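Local coordinates for protein O-ureido-L-serine synthase (PDB 3X44) that makes O-ureido-L-serine from O-acetyl-L-serine and hydroxyurea with pyridoxal 5'-phosphate, a step in D-cycloserine biosynthesis, and also uses sulfide to form L-cysteine, at residues 28-33 with 283-288; 58-63 with 85-90; 195-200 with 236-241; 245-250 with 266-271. The protein carries 1 engineered substitution. All blocks are in the same frame, centred on the assembly; numbering follows the deposited sequence.

Contact 1 (28-33 with 283-288)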
loop_
_atom_site.group_PDB
_atom_site.type_symbol
_atom_site.label_atom_id
_atom_site.label_comp_id
_atom_site.label_asym_id
_atom_site.label_seq_id
_atom_site.Cartn_x
_atom_site.Cartn_y
_atom_site.Cartn_z
ATOM N N SER A 28 -3.449 -6.575 24.571
ATOM C CA SER A 28 -2.872 -5.898 23.417
ATOM C C SER A 28 -3.769 -4.713 23.097
ATOM O O SER A 28 -4.985 -4.862 22.964
ATOM C CB SER A 28 -2.820 -6.829 22.201
ATOM O OG SER A 28 -1.828 -7.828 22.347
ATOM N N VAL A 29 -3.172 -3.534 22.990
ATOM C CA VAL A 29 -3.930 -2.339 22.670
ATOM C C VAL A 29 -3.386 -1.759 21.380
ATOM O O VAL A 29 -2.195 -1.484 21.270
ATOM C CB VAL A 29 -3.819 -1.274 23.786
ATOM C CG1 VAL A 29 -4.614 -0.029 23.402
ATOM C CG2 VAL A 29 -4.341 -1.840 25.102
ATOM N N TYR A 30 -4.268 -1.594 20.404
ATOM C CA TYR A 30 -3.887 -1.042 19.113
ATOM C C TYR A 30 -4.548 0.321 18.984
ATOM O O TYR A 30 -5.560 0.577 19.629
ATOM C CB TYR A 30 -4.355 -1.965 17.990
ATOM C CG TYR A 30 -3.562 -3.252 17.865
ATOM C CD1 TYR A 30 -3.954 -4.403 18.548
ATOM C CD2 TYR A 30 -2.439 -3.326 17.034
ATOM C CE1 TYR A 30 -3.251 -5.599 18.404
ATOM C CE2 TYR A 30 -1.731 -4.525 16.887
ATOM C CZ TYR A 30 -2.145 -5.652 17.572
ATOM O OH TYR A 30 -1.467 -6.836 17.414
ATOM N N VAL A 31 -3.975 1.195 18.165
ATOM C CA VAL A 31 -4.524 2.532 17.978
ATOM C C VAL A 31 -4.558 2.951 16.504
ATOM O O VAL A 31 -3.617 2.680 15.755
ATOM C CB VAL A 31 -3.707 3.591 18.791
ATOM C CG1 VAL A 31 -3.905 3.366 20.277
ATOM C CG2 VAL A 31 -2.220 3.507 18.447
ATOM N N LYS A 32 -5.662 3.580 16.090
ATOM C CA LYS A 32 -5.807 4.068 14.716
ATOM C C LYS A 32 -5.329 5.512 14.727
ATOM O O LYS A 32 -5.914 6.373 15.398
ATOM C CB LYS A 32 -7.270 3.998 14.252
ATOM C CG LYS A 32 -7.453 4.049 12.726
ATOM C CD LYS A 32 -8.622 3.176 12.245
ATOM C CE LYS A 32 -8.841 3.277 10.730
ATOM N NZ LYS A 32 -7.625 2.925 9.911
ATOM N N VAL A 33 -4.254 5.765 13.991
ATOM C CA VAL A 33 -3.633 7.079 13.925
ATOM C C VAL A 33 -4.121 7.937 12.764
ATOM O O VAL A 33 -3.509 7.970 11.697
ATOM C CB VAL A 33 -2.101 6.924 13.833
ATOM C CG1 VAL A 33 -1.414 8.227 14.231
ATOM C CG2 VAL A 33 -1.661 5.790 14.734
ATOM N N GLY A 283 -5.249 -12.133 26.839
ATOM C CA GLY A 283 -5.457 -12.264 25.405
ATOM C C GLY A 283 -6.363 -11.200 24.804
ATOM O O GLY A 283 -6.416 -11.037 23.586
ATOM N N THR A 284 -7.071 -10.474 25.662
ATOM C CA THR A 284 -7.991 -9.425 25.223
ATOM C C THR A 284 -7.306 -8.398 24.321
ATOM O O THR A 284 -6.261 -7.848 24.677
ATOM C CB THR A 284 -8.604 -8.698 26.440
ATOM O OG1 THR A 284 -9.429 -9.611 27.175
ATOM C CG2 THR A 284 -9.445 -7.505 25.998
ATOM N N VAL A 285 -7.898 -8.156 23.154
ATOM C CA VAL A 285 -7.364 -7.188 22.195
ATOM C C VAL A 285 -8.315 -5.997 22.052
ATOM O O VAL A 285 -9.518 -6.171 21.839
ATOM C CB VAL A 285 -7.159 -7.820 20.802
ATOM C CG1 VAL A 285 -6.559 -6.786 19.859
ATOM C CG2 VAL A 285 -6.244 -9.035 20.905
ATOM N N LEU A 286 -7.768 -4.789 22.167
ATOM C CA LEU A 286 -8.568 -3.577 22.067
ATOM C C LEU A 286 -8.028 -2.605 21.034
ATOM O O LEU A 286 -6.822 -2.524 20.826
ATOM C CB LEU A 286 -8.614 -2.873 23.423
ATOM C CG LEU A 286 -9.070 -3.714 24.615
ATOM C CD1 LEU A 286 -7.855 -4.320 25.331
ATOM C CD2 LEU A 286 -9.866 -2.829 25.560
ATOM N N LEU A 287 -8.936 -1.867 20.397
ATOM C CA LEU A 287 -8.578 -0.869 19.395
ATOM C C LEU A 287 -9.136 0.493 19.804
ATOM O O LEU A 287 -10.336 0.625 20.070
ATOM C CB LEU A 287 -9.146 -1.248 18.030
ATOM C CG LEU A 287 -8.946 -0.199 16.934
ATOM C CD1 LEU A 287 -7.450 -0.111 16.593
ATOM C CD2 LEU A 287 -9.759 -0.569 15.696
ATOM N N ALA A 288 -8.264 1.500 19.836
ATOM C CA ALA A 288 -8.648 2.856 20.208
ATOM C C ALA A 288 -8.383 3.856 19.083
ATOM O O ALA A 288 -7.337 3.809 18.426
ATOM C CB ALA A 288 -7.885 3.289 21.463
#
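Ser28, Tyr30 and Lys32 meet Thr284, Leu286 and Ala288 in an unbroken run of backbone hydrogen bonds that joins strand 28-33 to strand 285-290 in parallel. The first is Ser28 N to Thr284 O, at 3.1 Å. Leu286 N then gives to Ser28 O, Tyr30 N to Leu286 O, Ala288 N to Tyr30 O, and Lys32 N to Ala288 O. Tyr30 N to Leu286 O, at 2.8 Å, is nearly straight, with 173° at the hydrogen. CA-H groups approach four of the five acceptor oxygens, and Val31 CA comes within 3.1 Å of Ala288 O.

The apolar contacts fall on two faces. On one, Tyr30 has CG anti to its own carbonyl carbon (chi1 -73°), and Val285 CG1 touches the ring edge, near its plane, 3.8 Å from Tyr30 CD1. Leu287 CD1 lies 3.9 Å from Tyr30 CB and also packs against Tyr30 O. Helix 147-164 packs on this face, Phe164 meeting the Tyr30 ring edge-to-face, and Leu3 of a second subunit touches Tyr30. On the other face Val31 CG1 stands 4.2 Å from Ala288 CB, and Val29 CG2 approaches Leu286 CD1. The small Ala288 suits this face, where helix 264-278 lies against the sheet, while the branched valines suit extended backbone.

Lys32 sends its amine away from the partner strand to a salt bridge with Glu159 and a hydrogen bond with Thr14. The chemistry is that of an inner sheet pair: Ser28, Tyr30 and Lys32 spend their peptide groups on this pairing, Val29 and Val31 turn theirs to Leu19 and Val17, and hydrocarbon meets helices on both faces.

Contact 2 (58-63 with 85-90)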
loop_
_atom_site.group_PDB
_atom_site.type_symbol
_atom_site.label_atom_id
_atom_site.label_comp_id
_atom_site.label_asym_id
_atom_site.label_seq_id
_atom_site.Cartn_x
_atom_site.Cartn_y
_atom_site.Cartn_z
ATOM N N GLY A 58 -25.384 18.061 -7.116
ATOM C CA GLY A 58 -25.490 19.351 -7.773
ATOM C C GLY A 58 -25.694 20.522 -6.831
ATOM O O GLY A 58 -26.190 21.572 -7.246
ATOM N N LEU A 59 -25.308 20.345 -5.568
ATOM C CA LEU A 59 -25.444 21.387 -4.553
ATOM C C LEU A 59 -24.199 22.260 -4.435
ATOM O O LEU A 59 -24.218 23.287 -3.755
ATOM C CB LEU A 59 -25.734 20.764 -3.187
ATOM C CG LEU A 59 -27.055 20.012 -3.007
ATOM C CD1 LEU A 59 -27.043 19.285 -1.672
ATOM C CD2 LEU A 59 -28.222 20.994 -3.075
ATOM N N LEU A 60 -23.115 21.849 -5.085
ATOM C CA LEU A 60 -21.869 22.606 -5.027
ATOM C C LEU A 60 -21.291 22.853 -6.406
ATOM O O LEU A 60 -21.225 21.950 -7.234
ATOM C CB LEU A 60 -20.830 21.869 -4.175
ATOM C CG LEU A 60 -20.774 22.169 -2.672
ATOM C CD1 LEU A 60 -19.589 21.420 -2.063
ATOM C CD2 LEU A 60 -20.636 23.663 -2.426
ATOM N N LYS A 61 -20.866 24.086 -6.645
ATOM C CA LYS A 61 -20.282 24.463 -7.921
ATOM C C LYS A 61 -19.025 25.268 -7.623
ATOM O O LYS A 61 -18.909 25.872 -6.561
ATOM C CB LYS A 61 -21.291 25.291 -8.738
ATOM C CG LYS A 61 -20.741 26.565 -9.370
ATOM C CD LYS A 61 -21.849 27.384 -10.022
ATOM C CE LYS A 61 -22.189 28.630 -9.203
ATOM N NZ LYS A 61 -23.325 28.395 -8.262
ATOM N N PRO A 62 -18.055 25.269 -8.550
ATOM C CA PRO A 62 -16.815 26.023 -8.329
ATOM C C PRO A 62 -17.069 27.467 -7.899
ATOM O O PRO A 62 -17.899 28.168 -8.487
ATOM C CB PRO A 62 -16.081 25.940 -9.673
ATOM C CG PRO A 62 -17.047 25.327 -10.639
ATOM C CD PRO A 62 -18.052 24.560 -9.838
ATOM N N GLY A 63 -16.350 27.903 -6.870
ATOM C CA GLY A 63 -16.512 29.257 -6.371
ATOM C C GLY A 63 -17.567 29.354 -5.282
ATOM O O GLY A 63 -17.711 30.399 -4.644
ATOM N N ARG A 85 -10.154 21.925 -3.983
ATOM C CA ARG A 85 -11.186 21.791 -4.997
ATOM C C ARG A 85 -11.765 23.070 -5.600
ATOM O O ARG A 85 -12.625 23.003 -6.483
ATOM C CB ARG A 85 -12.306 20.906 -4.444
ATOM C CG ARG A 85 -11.892 19.451 -4.326
ATOM C CD ARG A 85 -13.026 18.562 -3.831
ATOM N NE ARG A 85 -13.871 18.079 -4.924
ATOM C CZ ARG A 85 -13.532 17.114 -5.773
ATOM N NH1 ARG A 85 -12.354 16.509 -5.671
ATOM N NH2 ARG A 85 -14.376 16.751 -6.728
ATOM N N GLY A 86 -11.289 24.224 -5.142
ATOM C CA GLY A 86 -11.771 25.487 -5.677
ATOM C C GLY A 86 -13.032 26.036 -5.035
ATOM O O GLY A 86 -13.906 26.559 -5.727
ATOM N N TYR A 87 -13.131 25.924 -3.715
ATOM C CA TYR A 87 -14.286 26.435 -2.989
ATOM C C TYR A 87 -13.860 27.485 -1.966
ATOM O O TYR A 87 -12.667 27.680 -1.708
ATOM C CB TYR A 87 -15.012 25.301 -2.257
ATOM C CG TYR A 87 -15.660 24.290 -3.174
ATOM C CD1 TYR A 87 -16.663 24.672 -4.062
ATOM C CD2 TYR A 87 -15.250 22.956 -3.168
ATOM C CE1 TYR A 87 -17.245 23.745 -4.928
ATOM C CE2 TYR A 87 -15.826 22.028 -4.029
ATOM C CZ TYR A 87 -16.820 22.430 -4.907
ATOM O OH TYR A 87 -17.389 21.519 -5.768
ATOM N N ARG A 88 -14.850 28.173 -1.408
ATOM C CA ARG A 88 -14.621 29.174 -0.378
ATOM C C ARG A 88 -15.185 28.528 0.881
ATOM O O ARG A 88 -16.194 27.826 0.813
ATOM C CB ARG A 88 -15.376 30.469 -0.703
ATOM C CG ARG A 88 -14.674 31.362 -1.723
ATOM C CD ARG A 88 -15.672 32.043 -2.664
ATOM N NE ARG A 88 -15.026 33.005 -3.557
ATOM C CZ ARG A 88 -15.644 33.648 -4.546
ATOM N NH1 ARG A 88 -16.934 33.438 -4.779
ATOM N NH2 ARG A 88 -14.975 34.510 -5.299
ATOM N N PHE A 89 -14.535 28.746 2.018
ATOM C CA PHE A 89 -14.990 28.162 3.272
ATOM C C PHE A 89 -15.028 29.177 4.418
ATOM O O PHE A 89 -14.142 30.026 4.547
ATOM C CB PHE A 89 -14.092 26.976 3.666
ATOM C CG PHE A 89 -14.478 26.342 4.975
ATOM C CD1 PHE A 89 -15.725 25.738 5.128
ATOM C CD2 PHE A 89 -13.623 26.400 6.072
ATOM C CE1 PHE A 89 -16.124 25.208 6.351
ATOM C CE2 PHE A 89 -14.007 25.873 7.304
ATOM C CZ PHE A 89 -15.262 25.276 7.446
ATOM N N VAL A 90 -16.063 29.073 5.248
ATOM C CA VAL A 90 -16.245 29.956 6.394
ATOM C C VAL A 90 -16.501 29.098 7.622
ATOM O O VAL A 90 -17.505 28.389 7.683
ATOM C CB VAL A 90 -17.478 30.874 6.226
ATOM C CG1 VAL A 90 -17.550 31.856 7.391
ATOM C CG2 VAL A 90 -17.421 31.602 4.905
#
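Gly63 N gives a hydrogen bond to Gly86 O at 3.0 Å, with 160° at the hydrogen. It joins two turns of a parallel alpha/beta unit: the loop between helix 43-56 and strand 65-70, and the turn from helix 73-85 into strand 88-94. Glycine suits both ends of this bond, because Gly63 and Gly86 each have positive phi at angles where a beta carbon would press on the preceding carbonyl oxygen.

The Tyr87 ring fills the angle between the two turns. Leu60 CD1 lies over one face, offset toward the rim and 4.1 Å from Tyr87 CZ, while Arg85 O stands above the opposite face, also toward the rim. At the ring edge, in plane, Lys61 O approaches Tyr87 CE1 at 3.2 Å. A tyrosine serves well here: its flat hydrocarbon packs on buried Leu60, and its hydroxyl reaches Glu55 of helix 43-56 in a hydrogen bond. Glu55 also holds Arg85 in a salt bridge.

Farther out, the long chain of Arg88 bends at chi2 (143°) and passes beside Gly63. There Arg88 NH1 makes a weak hydrogen bond to Gly63 O at 3.1 Å, and Arg88 CD lies 3.3 Å from the same oxygen.

Contact 3 (195-200 with 236-241)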
loop_
_atom_site.group_PDB
_atom_site.type_symbol
_atom_site.label_atom_id
_atom_site.label_comp_id
_atom_site.label_asym_id
_atom_site.label_seq_id
_atom_site.Cartn_x
_atom_site.Cartn_y
_atom_site.Cartn_z
ATOM N N GLU A 195 -19.518 -9.669 17.866
ATOM C CA GLU A 195 -18.919 -10.042 19.143
ATOM C C GLU A 195 -18.107 -8.899 19.743
ATOM O O GLU A 195 -17.958 -8.811 20.964
ATOM C CB GLU A 195 -18.018 -11.265 18.971
ATOM C CG GLU A 195 -18.677 -12.572 19.361
ATOM C CD GLU A 195 -19.385 -13.230 18.195
ATOM O OE1 GLU A 195 -19.672 -12.528 17.199
ATOM O OE2 GLU A 195 -19.654 -14.449 18.271
ATOM N N VAL A 196 -17.579 -8.034 18.880
ATOM C CA VAL A 196 -16.783 -6.891 19.319
ATOM C C VAL A 196 -17.627 -5.925 20.151
ATOM O O VAL A 196 -18.731 -5.549 19.747
ATOM C CB VAL A 196 -16.205 -6.113 18.116
ATOM C CG1 VAL A 196 -15.398 -4.918 18.606
ATOM C CG2 VAL A 196 -15.331 -7.029 17.269
ATOM N N ARG A 197 -17.104 -5.526 21.310
ATOM C CA ARG A 197 -17.807 -4.596 22.186
ATOM C C ARG A 197 -17.511 -3.171 21.746
ATOM O O ARG A 197 -16.352 -2.754 21.697
ATOM C CB ARG A 197 -17.373 -4.785 23.648
ATOM C CG ARG A 197 -18.021 -5.989 24.334
ATOM C CD ARG A 197 -18.056 -5.837 25.853
ATOM N NE ARG A 197 -19.198 -5.046 26.303
ATOM C CZ ARG A 197 -20.417 -5.535 26.512
ATOM N NH1 ARG A 197 -20.660 -6.822 26.313
ATOM N NH2 ARG A 197 -21.396 -4.734 26.920
ATOM N N VAL A 198 -18.566 -2.434 21.418
ATOM C CA VAL A 198 -18.430 -1.054 20.987
ATOM C C VAL A 198 -18.534 -0.146 22.205
ATOM O O VAL A 198 -19.600 -0.001 22.804
ATOM C CB VAL A 198 -19.518 -0.676 19.949
ATOM C CG1 VAL A 198 -19.468 0.818 19.662
ATOM C CG2 VAL A 198 -19.297 -1.465 18.657
ATOM N N VAL A 199 -17.408 0.464 22.561
ATOM C CA VAL A 199 -17.324 1.340 23.722
ATOM C C VAL A 199 -17.275 2.814 23.344
ATOM O O VAL A 199 -16.323 3.264 22.708
ATOM C CB VAL A 199 -16.057 1.003 24.554
ATOM C CG1 VAL A 199 -15.981 1.881 25.789
ATOM C CG2 VAL A 199 -16.073 -0.475 24.940
ATOM N N ALA A 200 -18.294 3.564 23.751
ATOM C CA ALA A 200 -18.352 4.999 23.461
ATOM C C ALA A 200 -18.225 5.783 24.759
ATOM O O ALA A 200 -19.009 5.596 25.686
ATOM C CB ALA A 200 -19.670 5.356 22.762
ATOM N N ILE A 236 -24.041 1.009 20.307
ATOM C CA ILE A 236 -23.281 1.074 21.548
ATOM C C ILE A 236 -23.565 -0.053 22.550
ATOM O O ILE A 236 -24.714 -0.312 22.896
ATOM C CB ILE A 236 -23.526 2.418 22.263
ATOM C CG1 ILE A 236 -23.217 3.577 21.309
ATOM C CG2 ILE A 236 -22.676 2.498 23.532
ATOM C CD1 ILE A 236 -23.592 4.930 21.859
ATOM N N ASP A 237 -22.503 -0.710 23.010
ATOM C CA ASP A 237 -22.614 -1.778 24.001
ATOM C C ASP A 237 -22.204 -1.221 25.356
ATOM O O ASP A 237 -22.779 -1.570 26.382
ATOM C CB ASP A 237 -21.696 -2.949 23.652
ATOM C CG ASP A 237 -22.017 -3.552 22.309
ATOM O OD1 ASP A 237 -21.116 -3.572 21.442
ATOM O OD2 ASP A 237 -23.169 -4.003 22.122
ATOM N N ASP A 238 -21.204 -0.344 25.351
ATOM C CA ASP A 238 -20.720 0.265 26.581
ATOM C C ASP A 238 -20.628 1.778 26.466
ATOM O O ASP A 238 -19.856 2.302 25.660
ATOM C CB ASP A 238 -19.338 -0.287 26.945
ATOM C CG ASP A 238 -19.362 -1.767 27.231
ATOM O OD1 ASP A 238 -20.149 -2.185 28.101
ATOM O OD2 ASP A 238 -18.597 -2.516 26.587
ATOM N N LEU A 239 -21.418 2.474 27.281
ATOM C CA LEU A 239 -21.422 3.935 27.321
ATOM C C LEU A 239 -20.746 4.333 28.641
ATOM O O LEU A 239 -21.316 4.158 29.720
ATOM C CB LEU A 239 -22.865 4.462 27.276
ATOM C CG LEU A 239 -23.061 5.983 27.286
ATOM C CD1 LEU A 239 -22.273 6.619 26.152
ATOM C CD2 LEU A 239 -24.552 6.312 27.156
ATOM N N VAL A 240 -19.525 4.856 28.543
ATOM C CA VAL A 240 -18.739 5.239 29.715
ATOM C C VAL A 240 -18.309 6.703 29.710
ATOM O O VAL A 240 -18.603 7.448 28.771
ATOM C CB VAL A 240 -17.463 4.380 29.799
ATOM C CG1 VAL A 240 -17.829 2.910 29.905
ATOM C CG2 VAL A 240 -16.604 4.617 28.556
ATOM N N THR A 241 -17.612 7.104 30.772
ATOM C CA THR A 241 -17.103 8.464 30.893
ATOM C C THR A 241 -15.594 8.437 31.080
ATOM O O THR A 241 -15.014 7.407 31.424
ATOM C CB THR A 241 -17.698 9.208 32.103
ATOM O OG1 THR A 241 -17.505 8.425 33.288
ATOM C CG2 THR A 241 -19.174 9.487 31.892
#
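Arg197 and Asp238 cross at about a right angle in a salt bridge, the guanidinium gripping the carboxylate side-on with two nitrogens, one to each oxygen. Arg197 NE reaches Asp238 OD2 at 2.6 Å on its syn side, in the guanidinium plane. Arg197 NH2 approaches Asp238 OD1 at 3.1 Å from above the carboxylate plane, the flat groups being turned 36° apart. The bend at chi3 (83°) turns NE toward the acid, and Asp237 CB lies over one guanidinium face.

Asp237 also crosses Val198 at about a right angle, and Asp237 OD1 accepts a hydrogen bond from Val198 N through the anti lone pair at 2.8 Å. This side chain thus stands in for a backbone carbonyl where strand pairing begins. Val198 O accepts from both Asp237 N and Asp238 N. Beyond, Ala200 N bonds to Asp238 O, and Val240 N to Ala200 O.

Val199 runs obliquely to its neighbours, with CG2 3.6 Å from Asp238 OD2 and CG1 3.9 Å from Val240 CG2. On the other face the small Ala200 CB lies 4.0 Å from Ile236 CD1, with Leu182 of helix 180-192. Two parallel strands of a beta-alpha-beta unit thus pair at the edge of the six-stranded sheet.

Contact 4 (245-250 with 266-271)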
loop_
_atom_site.group_PDB
_atom_site.type_symbol
_atom_site.label_atom_id
_atom_site.label_comp_id
_atom_site.label_asym_id
_atom_site.label_seq_id
_atom_site.Cartn_x
_atom_site.Cartn_y
_atom_site.Cartn_z
ATOM N N VAL A 245 -8.604 15.447 32.542
ATOM C CA VAL A 245 -7.244 15.396 33.068
ATOM C C VAL A 245 -6.599 14.046 32.767
ATOM O O VAL A 245 -5.467 13.984 32.271
ATOM C CB VAL A 245 -7.218 15.647 34.594
ATOM C CG1 VAL A 245 -5.778 15.729 35.089
ATOM C CG2 VAL A 245 -7.947 16.935 34.913
ATOM N N THR A 246 -7.310 12.965 33.064
ATOM C CA THR A 246 -6.785 11.632 32.793
ATOM C C THR A 246 -6.453 11.517 31.303
ATOM O O THR A 246 -5.431 10.953 30.924
ATOM C CB THR A 246 -7.812 10.544 33.135
ATOM O OG1 THR A 246 -8.109 10.584 34.534
ATOM C CG2 THR A 246 -7.266 9.179 32.776
ATOM N N ALA A 247 -7.329 12.063 30.467
ATOM C CA ALA A 247 -7.146 12.027 29.018
ATOM C C ALA A 247 -5.873 12.764 28.627
ATOM O O ALA A 247 -5.075 12.275 27.822
ATOM C CB ALA A 247 -8.355 12.665 28.324
ATOM N N ARG A 248 -5.709 13.954 29.201
ATOM C CA ARG A 248 -4.556 14.809 28.953
ATOM C C ARG A 248 -3.268 14.091 29.348
ATOM O O ARG A 248 -2.275 14.116 28.616
ATOM C CB ARG A 248 -4.706 16.104 29.765
ATOM C CG ARG A 248 -3.843 17.257 29.296
ATOM C CD ARG A 248 -2.447 17.200 29.906
ATOM N NE ARG A 248 -2.458 16.942 31.343
ATOM C CZ ARG A 248 -2.479 17.889 32.276
ATOM N NH1 ARG A 248 -2.492 19.167 31.927
ATOM N NH2 ARG A 248 -2.471 17.559 33.561
ATOM N N ASP A 249 -3.296 13.450 30.510
ATOM C CA ASP A 249 -2.136 12.722 31.013
ATOM C C ASP A 249 -1.832 11.503 30.147
ATOM O O ASP A 249 -0.674 11.126 29.973
ATOM C CB ASP A 249 -2.387 12.271 32.454
ATOM C CG ASP A 249 -2.399 13.426 33.435
ATOM O OD1 ASP A 249 -2.774 13.195 34.602
ATOM O OD2 ASP A 249 -2.033 14.559 33.044
ATOM N N THR A 250 -2.874 10.888 29.598
ATOM C CA THR A 250 -2.684 9.712 28.764
ATOM C C THR A 250 -2.083 10.097 27.409
ATOM O O THR A 250 -1.301 9.336 26.825
ATOM C CB THR A 250 -4.016 8.960 28.598
ATOM O OG1 THR A 250 -4.548 8.672 29.901
ATOM C CG2 THR A 250 -3.815 7.663 27.861
ATOM N N ALA A 266 -7.775 11.771 21.846
ATOM C CA ALA A 266 -6.974 10.584 21.591
ATOM C C ALA A 266 -6.537 9.990 22.927
ATOM O O ALA A 266 -6.629 8.776 23.142
ATOM C CB ALA A 266 -5.760 10.939 20.742
ATOM N N GLY A 267 -6.067 10.846 23.825
ATOM C CA GLY A 267 -5.652 10.361 25.127
ATOM C C GLY A 267 -6.837 9.776 25.875
ATOM O O GLY A 267 -6.688 8.858 26.686
ATOM N N ALA A 268 -8.025 10.305 25.595
ATOM C CA ALA A 268 -9.237 9.834 26.258
ATOM C C ALA A 268 -9.549 8.388 25.893
ATOM O O ALA A 268 -9.710 7.547 26.775
ATOM C CB ALA A 268 -10.424 10.738 25.896
ATOM N N THR A 269 -9.627 8.103 24.593
ATOM C CA THR A 269 -9.932 6.754 24.117
ATOM C C THR A 269 -8.913 5.734 24.623
ATOM O O THR A 269 -9.283 4.662 25.097
ATOM C CB THR A 269 -9.985 6.694 22.573
ATOM O OG1 THR A 269 -8.722 7.095 22.033
ATOM C CG2 THR A 269 -11.070 7.621 22.040
ATOM N N VAL A 270 -7.632 6.070 24.530
ATOM C CA VAL A 270 -6.597 5.170 25.010
ATOM C C VAL A 270 -6.771 4.910 26.507
ATOM O O VAL A 270 -6.663 3.766 26.960
ATOM C CB VAL A 270 -5.202 5.752 24.766
ATOM C CG1 VAL A 270 -4.136 4.874 25.437
ATOM C CG2 VAL A 270 -4.955 5.859 23.271
ATOM N N ALA A 271 -7.030 5.981 27.261
ATOM C CA ALA A 271 -7.229 5.903 28.707
ATOM C C ALA A 271 -8.355 4.925 29.019
ATOM O O ALA A 271 -8.220 4.040 29.867
ATOM C CB ALA A 271 -7.568 7.288 29.266
#
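Thr250 turns OG1 anti to its carbonyl carbon (chi1 -54°), which leaves CG2 anti to the backbone N and directs its two branches to different parts of helix 264-278. Thr250 CG2 lies 3.3 Å from Gly267 O and also meets Val270 CG1, itself anti to the backbone N of Val270 (chi1 173°). Thr250 OG1 touches the Ala271 methyl, 3.4 Å from Ala271 CB. The polar need of this buried hydroxyl is met inside its own helix, where Thr250 OG1 gives a 2.7 Å hydrogen bond to Thr246 O. Thr250 N reaches that oxygen as well, from the opposite face of the carbonyl plane.

Helices 244-257 and 264-278, joined by a short connection, cross at 96° with their axes only 7.0 Å apart. They belong to the alpha/beta fold of type II pyridoxal-phosphate enzymes, and the second carries the cofactor-binding Ser265 in its first turn. Ala266, Thr269 and Val270 also pack on strand 285-290, and Ala268 and Ala271 touch Met242 of strand 238-242.

So close a crossing depends on small residues. Gly267 brings its CA to 3.4 Å from Ala247 O, a CH...O contact; a beta carbon there would clash with that oxygen. Ala247 puts its methyl over the backbone of Ala268, CB to CA 3.6 Å, and the two CB atoms are 3.7 Å apart. Thr246 contributes its methyl, CG2 packing on Ala271 CB, while its OG1 hydrogen-bonds to Asp243 OD1.

Overall arrangement
Contacts 1 and 3 belong to one six-stranded sheet, their centres 14 Å apart, with strand 171-174 lying between strands 285-290 and 197-203. Contact 4 packs against contact 1: Val270 CG2 is 4.0 Å from Val31 CG1. It also follows contact 3 along the chain, strand 238-242 leading into helix 244-257. In these three, the side chains of Ala268, Ala200 and Lys32 come to about 8, 9 and 12 Å from the bound pyridoxal phosphate–O-ureidoserine adduct, without touching it. The engineered Ala43 replaces the lysine that normally carries the cofactor. Contact 2, where a loop meets the start of strand 88-94 of the four-stranded parallel sheet, lies 37–38 Å from the others between centres, away from the annotated sites.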